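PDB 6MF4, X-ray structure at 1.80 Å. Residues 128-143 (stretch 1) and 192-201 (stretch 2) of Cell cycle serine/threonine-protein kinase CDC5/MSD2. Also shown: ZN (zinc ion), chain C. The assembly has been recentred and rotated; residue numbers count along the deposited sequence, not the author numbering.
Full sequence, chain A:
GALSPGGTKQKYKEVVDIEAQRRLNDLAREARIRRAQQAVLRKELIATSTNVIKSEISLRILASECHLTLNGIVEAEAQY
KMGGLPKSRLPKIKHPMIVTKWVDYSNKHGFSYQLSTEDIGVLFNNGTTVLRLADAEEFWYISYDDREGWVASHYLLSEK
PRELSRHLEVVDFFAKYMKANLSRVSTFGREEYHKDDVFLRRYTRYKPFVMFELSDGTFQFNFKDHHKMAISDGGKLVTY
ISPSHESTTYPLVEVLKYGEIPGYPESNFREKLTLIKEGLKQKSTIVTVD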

# COMPACT_ATOMS: atom_id res chain seq x y z
N THR A 128 -0.07 15.99 -3.06
CA THR A 128 -0.47 15.52 -4.38
C THR A 128 0.51 14.46 -4.89
O THR A 128 1.63 14.34 -4.39
N THR A 129 0.06 13.69 -5.88
CA THR A 129 0.85 12.60 -6.44
C THR A 129 0.87 12.65 -7.96
O THR A 129 -0.15 12.97 -8.59
N VAL A 130 2.02 12.35 -8.55
CA VAL A 130 2.09 11.96 -9.95
C VAL A 130 2.43 10.48 -9.98
O VAL A 130 3.43 10.05 -9.40
N LEU A 131 1.57 9.71 -10.63
CA LEU A 131 1.80 8.29 -10.85
C LEU A 131 2.16 8.09 -12.31
O LEU A 131 1.32 8.18 -13.19
N ARG A 132 3.44 7.83 -12.55
CA ARG A 132 3.99 7.60 -13.89
C ARG A 132 3.85 6.13 -14.27
O ARG A 132 4.47 5.27 -13.64
N LEU A 133 3.07 5.83 -15.30
CA LEU A 133 2.88 4.45 -15.71
C LEU A 133 4.16 3.89 -16.30
O LEU A 133 5.01 4.62 -16.81
N ALA A 134 4.30 2.57 -16.21
CA ALA A 134 5.50 1.89 -16.65
C ALA A 134 5.74 2.06 -18.15
O ALA A 134 6.86 1.87 -18.63
N ASP A 135 4.70 2.43 -18.89
CA ASP A 135 4.83 2.57 -20.34
C ASP A 135 5.62 3.82 -20.71
O ASP A 135 5.99 4.01 -21.88
N ALA A 136 5.90 4.67 -19.73
CA ALA A 136 6.65 5.90 -19.94
C ALA A 136 5.97 6.83 -20.95
O ALA A 136 6.65 7.59 -21.64
N GLU A 137 4.65 6.76 -21.04
CA GLU A 137 3.89 7.67 -21.90
C GLU A 137 2.69 8.30 -21.19
O GLU A 137 2.30 9.42 -21.52
N GLU A 138 2.11 7.59 -20.23
CA GLU A 138 0.93 8.10 -19.52
C GLU A 138 1.23 8.35 -18.05
O GLU A 138 2.06 7.66 -17.45
N PHE A 139 0.55 9.33 -17.46
CA PHE A 139 0.61 9.51 -16.01
C PHE A 139 -0.70 10.06 -15.48
O PHE A 139 -1.50 10.65 -16.21
N TRP A 140 -0.92 9.81 -14.19
CA TRP A 140 -2.02 10.40 -13.43
C TRP A 140 -1.50 11.52 -12.55
O TRP A 140 -0.48 11.36 -11.89
N TYR A 141 -2.22 12.64 -12.53
CA TYR A 141 -2.02 13.66 -11.50
C TYR A 141 -3.13 13.54 -10.48
O TYR A 141 -4.31 13.68 -10.81
N ILE A 142 -2.76 13.25 -9.24
CA ILE A 142 -3.72 12.96 -8.18
C ILE A 142 -3.69 14.07 -7.13
O ILE A 142 -2.65 14.37 -6.56
N SER A 143 -4.86 14.67 -6.90
CA SER A 143 -4.97 15.79 -5.97
C SER A 143 -6.20 15.62 -5.08
O SER A 143 -6.97 14.68 -5.25
N GLU A 192 -9.85 -0.63 -19.52
CA GLU A 192 -9.12 -1.87 -19.28
C GLU A 192 -7.67 -1.63 -18.84
O GLU A 192 -7.15 -2.33 -17.98
N TYR A 193 -7.05 -0.62 -19.43
CA TYR A 193 -5.64 -0.32 -19.19
C TYR A 193 -5.40 0.24 -17.79
O TYR A 193 -4.26 0.25 -17.32
N HIS A 194 -6.47 0.69 -17.12
CA HIS A 194 -6.34 1.43 -15.87
C HIS A 194 -7.11 0.83 -14.69
O HIS A 194 -7.00 1.33 -13.57
N LYS A 195 -7.87 -0.23 -14.92
CA LYS A 195 -8.83 -0.67 -13.92
C LYS A 195 -8.16 -1.21 -12.66
O LYS A 195 -8.76 -1.22 -11.59
N ASP A 196 -6.90 -1.63 -12.78
CA ASP A 196 -6.14 -2.14 -11.64
C ASP A 196 -5.10 -1.13 -11.15
O ASP A 196 -4.21 -1.48 -10.38
N ASP A 197 -5.23 0.13 -11.57
CA ASP A 197 -4.27 1.15 -11.18
C ASP A 197 -4.36 1.43 -9.69
O ASP A 197 -5.45 1.44 -9.12
N VAL A 198 -3.21 1.68 -9.08
CA VAL A 198 -3.09 1.88 -7.64
C VAL A 198 -2.04 2.95 -7.36
O VAL A 198 -1.06 3.06 -8.10
N PHE A 199 -2.26 3.74 -6.31
CA PHE A 199 -1.23 4.66 -5.83
C PHE A 199 -1.13 4.58 -4.31
O PHE A 199 -1.98 4.00 -3.64
N LEU A 200 -0.06 5.17 -3.78
CA LEU A 200 0.20 5.18 -2.35
C LEU A 200 -0.52 6.34 -1.68
O LEU A 200 -0.24 7.50 -1.99
N ARG A 201 -1.44 6.04 -0.78
CA ARG A 201 -2.19 7.09 -0.09
C ARG A 201 -1.44 7.61 1.13
O ARG A 201 -1.44 8.81 1.40

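Stretch 1 is a hairpin: strands 129-132 and 138-143 pair through backbone hydrogen bonds such as Leu131 N to Trp140 O and Trp140 N to Leu131 O, both 2.9 Å. Thr129 and Leu131 on the first strand, Leu133 just beyond its end, and the even-numbered Glu138, Trp140 and Ile142 on the second, direct their CA-to-CB bonds toward stretch 2. The two stretches bury 526 Å² between them, counting both sides.

The polar centre of the contact is Asp197 (chi1 m). Its OD2 accepts two hydrogen bonds: Trp140 NE1 donates across the stretches at 2.8 Å with an N-H...acceptor angle of 156°, and His194 ND1 donates from within the type I turn 194-197 at 2.7 Å and 152°. One carboxylate oxygen thus satisfies both ring nitrogens. Trp140 NE1 and His194 ND1 lie 3.6 Å apart as co-donors to that oxygen. With both chi1 angles in the m well, the edge of the Trp140 six-membered ring meets the face of the His194 ring, centroids 4.9 Å apart and planes at 73°.

The other histidine nitrogen is occupied by metal. Zinc is bound by His194 NE2 at 2.0 Å and by Glu138 OE1 at 2.0 Å, with one further ligand from elsewhere in the structure. The 3.1 Å separation of Glu138 OE1 and His194 NE2 therefore reflects shared coordination, not a hydrogen bond.

Asp135 (chi1 p) divides its acceptors between the stretches. OD1 receives the backbone amides of Glu137 (N to OD1, 2.8 Å, 163°) and Glu138 (N to OD1, 3.0 Å, 164°), tying the carboxylate to the hairpin loop. OD2 accepts from Tyr193 OH at 2.6 Å, a contact reached by the t rotamer of Tyr193. Beside these polar groups, Leu133 (m, p) places CD2 3.7 Å from Tyr193 CE2 and 3.6 Å from His194 CE1, the latter at the edge of the imidazole.

At the other end the packing is largely apolar. Phe199 (chi1 p) presents a ring face to Ile142 (m, t), whose CD1 lies 3.9 Å from the ring centroid and 22° off the normal, consistent with a CH-pi contact. Leu131 (t, p) adds CD2 at 4.3 Å from Phe199 CB, and the same methyl lies 3.2 Å from Val198 O. Thr129 (chi1 m) is bridged to stretch 2 by water 1, which donates to Leu200 O at 2.7 Å and is hydrogen-bonded to Thr129 OG1, also at 2.7 Å. The water thus spans the direct gap of 4.5 Å between Thr129 OG1 and Leu200 O.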

# COMPACT_ATOMS: atom_id res chain seq x y z
CB THR A 128 -0.55 16.68 -5.41
OG1 THR A 128 0.75 17.26 -5.61
CG2 THR A 128 -1.54 17.75 -4.94
CB THR A 129 0.31 11.23 -5.99
OG1 THR A 129 0.51 11.06 -4.59
CG2 THR A 129 1.00 10.09 -6.75
CB VAL A 130 3.13 12.76 -10.76
CG1 VAL A 130 3.34 12.14 -12.14
CG2 VAL A 130 2.69 14.20 -10.91
CB LEU A 131 0.56 7.47 -10.46
CG LEU A 131 0.74 5.95 -10.54
CD1 LEU A 131 1.70 5.46 -9.46
CD2 LEU A 131 -0.61 5.25 -10.42
CB ARG A 132 5.45 8.04 -13.91
CG ARG A 132 6.22 7.84 -15.21
CD ARG A 132 7.70 7.79 -14.88
NE ARG A 132 8.58 7.84 -16.05
CZ ARG A 132 9.07 6.77 -16.67
NH1 ARG A 132 8.75 5.54 -16.28
NH2 ARG A 132 9.87 6.93 -17.72
CB LEU A 133 1.73 4.31 -16.71
CG LEU A 133 0.35 4.18 -16.07
CD1 LEU A 133 -0.13 5.52 -15.57
CD2 LEU A 133 -0.66 3.59 -17.05
CB ALA A 134 5.41 0.41 -16.30
CB ASP A 135 3.45 2.59 -21.00
CG ASP A 135 2.53 3.67 -20.46
OD1 ASP A 135 3.01 4.72 -19.99
OD2 ASP A 135 1.30 3.49 -20.55
CB ALA A 136 8.08 5.59 -20.40
CB GLU A 137 3.42 6.95 -23.17
CG GLU A 137 2.35 7.68 -24.01
CD GLU A 137 2.75 9.10 -24.44
OE1 GLU A 137 1.91 9.77 -25.07
OE2 GLU A 137 3.88 9.54 -24.15
CB GLU A 138 -0.24 7.12 -19.64
CG GLU A 138 -0.62 6.77 -21.07
CD GLU A 138 -2.07 6.34 -21.20
OE1 GLU A 138 -2.58 5.69 -20.27
OE2 GLU A 138 -2.69 6.66 -22.23
CB PHE A 139 1.79 10.43 -15.62
CG PHE A 139 1.59 11.88 -15.97
CD1 PHE A 139 1.99 12.37 -17.21
CD2 PHE A 139 1.06 12.77 -15.05
CE1 PHE A 139 1.84 13.72 -17.52
CE2 PHE A 139 0.90 14.11 -15.36
CZ PHE A 139 1.29 14.58 -16.60
CB TRP A 140 -2.71 9.37 -12.53
CG TRP A 140 -3.39 8.26 -13.22
CD1 TRP A 140 -2.93 6.99 -13.40
CD2 TRP A 140 -4.70 8.29 -13.81
NE1 TRP A 140 -3.86 6.23 -14.07
CE2 TRP A 140 -4.96 7.01 -14.33
CE3 TRP A 140 -5.68 9.28 -13.94
CZ2 TRP A 140 -6.15 6.69 -14.98
CZ3 TRP A 140 -6.87 8.96 -14.58
CH2 TRP A 140 -7.09 7.67 -15.09
CB TYR A 141 -1.99 15.07 -12.10
CG TYR A 141 -1.86 16.15 -11.05
CD1 TYR A 141 -0.74 16.22 -10.24
CD2 TYR A 141 -2.86 17.09 -10.86
CE1 TYR A 141 -0.62 17.21 -9.27
CE2 TYR A 141 -2.75 18.08 -9.90
CZ TYR A 141 -1.63 18.13 -9.11
OH TYR A 141 -1.50 19.11 -8.15
CB ILE A 142 -3.43 11.61 -7.51
CG1 ILE A 142 -3.43 10.50 -8.56
CG2 ILE A 142 -4.46 11.31 -6.44
CD1 ILE A 142 -2.70 9.26 -8.13
CB SER A 143 -5.06 17.10 -6.75
OG SER A 143 -6.14 17.05 -7.66
CB GLU A 192 -9.14 -2.75 -20.53
CG GLU A 192 -10.45 -3.50 -20.74
CD GLU A 192 -11.52 -2.66 -21.42
OE1 GLU A 192 -11.23 -1.51 -21.82
OE2 GLU A 192 -12.66 -3.16 -21.56
CB TYR A 193 -5.14 0.67 -20.24
CG TYR A 193 -3.64 0.76 -20.42
CD1 TYR A 193 -2.90 -0.32 -20.89
CD2 TYR A 193 -2.96 1.94 -20.15
CE1 TYR A 193 -1.53 -0.23 -21.07
CE2 TYR A 193 -1.59 2.04 -20.33
CZ TYR A 193 -0.89 0.95 -20.80
OH TYR A 193 0.48 1.05 -20.97
CB HIS A 194 -6.82 2.87 -16.07
CG HIS A 194 -5.93 3.67 -16.96
ND1 HIS A 194 -4.60 3.88 -16.68
CD2 HIS A 194 -6.18 4.29 -18.14
CE1 HIS A 194 -4.06 4.61 -17.65
NE2 HIS A 194 -5.00 4.87 -18.54
CB LYS A 195 -9.78 -1.71 -14.51
CG LYS A 195 -9.22 -3.10 -14.64
CD LYS A 195 -10.21 -3.97 -15.39
CE LYS A 195 -9.78 -5.42 -15.45
NZ LYS A 195 -10.64 -6.19 -16.38
CB ASP A 196 -5.44 -3.45 -12.01
CG ASP A 196 -6.41 -4.61 -12.14
OD1 ASP A 196 -7.36 -4.70 -11.33
OD2 ASP A 196 -6.22 -5.45 -13.04
CB ASP A 197 -4.48 2.44 -11.98
CG ASP A 197 -3.95 2.34 -13.41
OD1 ASP A 197 -3.60 1.22 -13.85
OD2 ASP A 197 -3.90 3.39 -14.10
CB VAL A 198 -2.69 0.56 -6.94
CG1 VAL A 198 -2.35 0.79 -5.48
CG2 VAL A 198 -3.79 -0.48 -7.08
CB PHE A 199 -1.51 6.10 -6.28
CG PHE A 199 -2.64 6.77 -5.55
CD1 PHE A 199 -3.96 6.45 -5.83
CD2 PHE A 199 -2.38 7.75 -4.61
CE1 PHE A 199 -5.00 7.08 -5.17
CE2 PHE A 199 -3.42 8.38 -3.94
CZ PHE A 199 -4.73 8.04 -4.22
CB LEU A 200 1.70 5.26 -2.09
CG LEU A 200 2.15 5.32 -0.63
CD1 LEU A 200 1.82 4.01 0.05
CD2 LEU A 200 3.64 5.61 -0.56
CB ARG A 201 -3.55 6.57 0.36
CG ARG A 201 -4.52 6.27 -0.75
CD ARG A 201 -5.70 5.50 -0.18
NE ARG A 201 -6.90 5.65 -0.98
CZ ARG A 201 -8.04 5.02 -0.75
NH1 ARG A 201 -8.15 4.17 0.27
NH2 ARG A 201 -9.07 5.23 -1.55
ZN ZN C . -4.56 5.81 -20.26
O HOH W 1 1.44 8.61 -3.82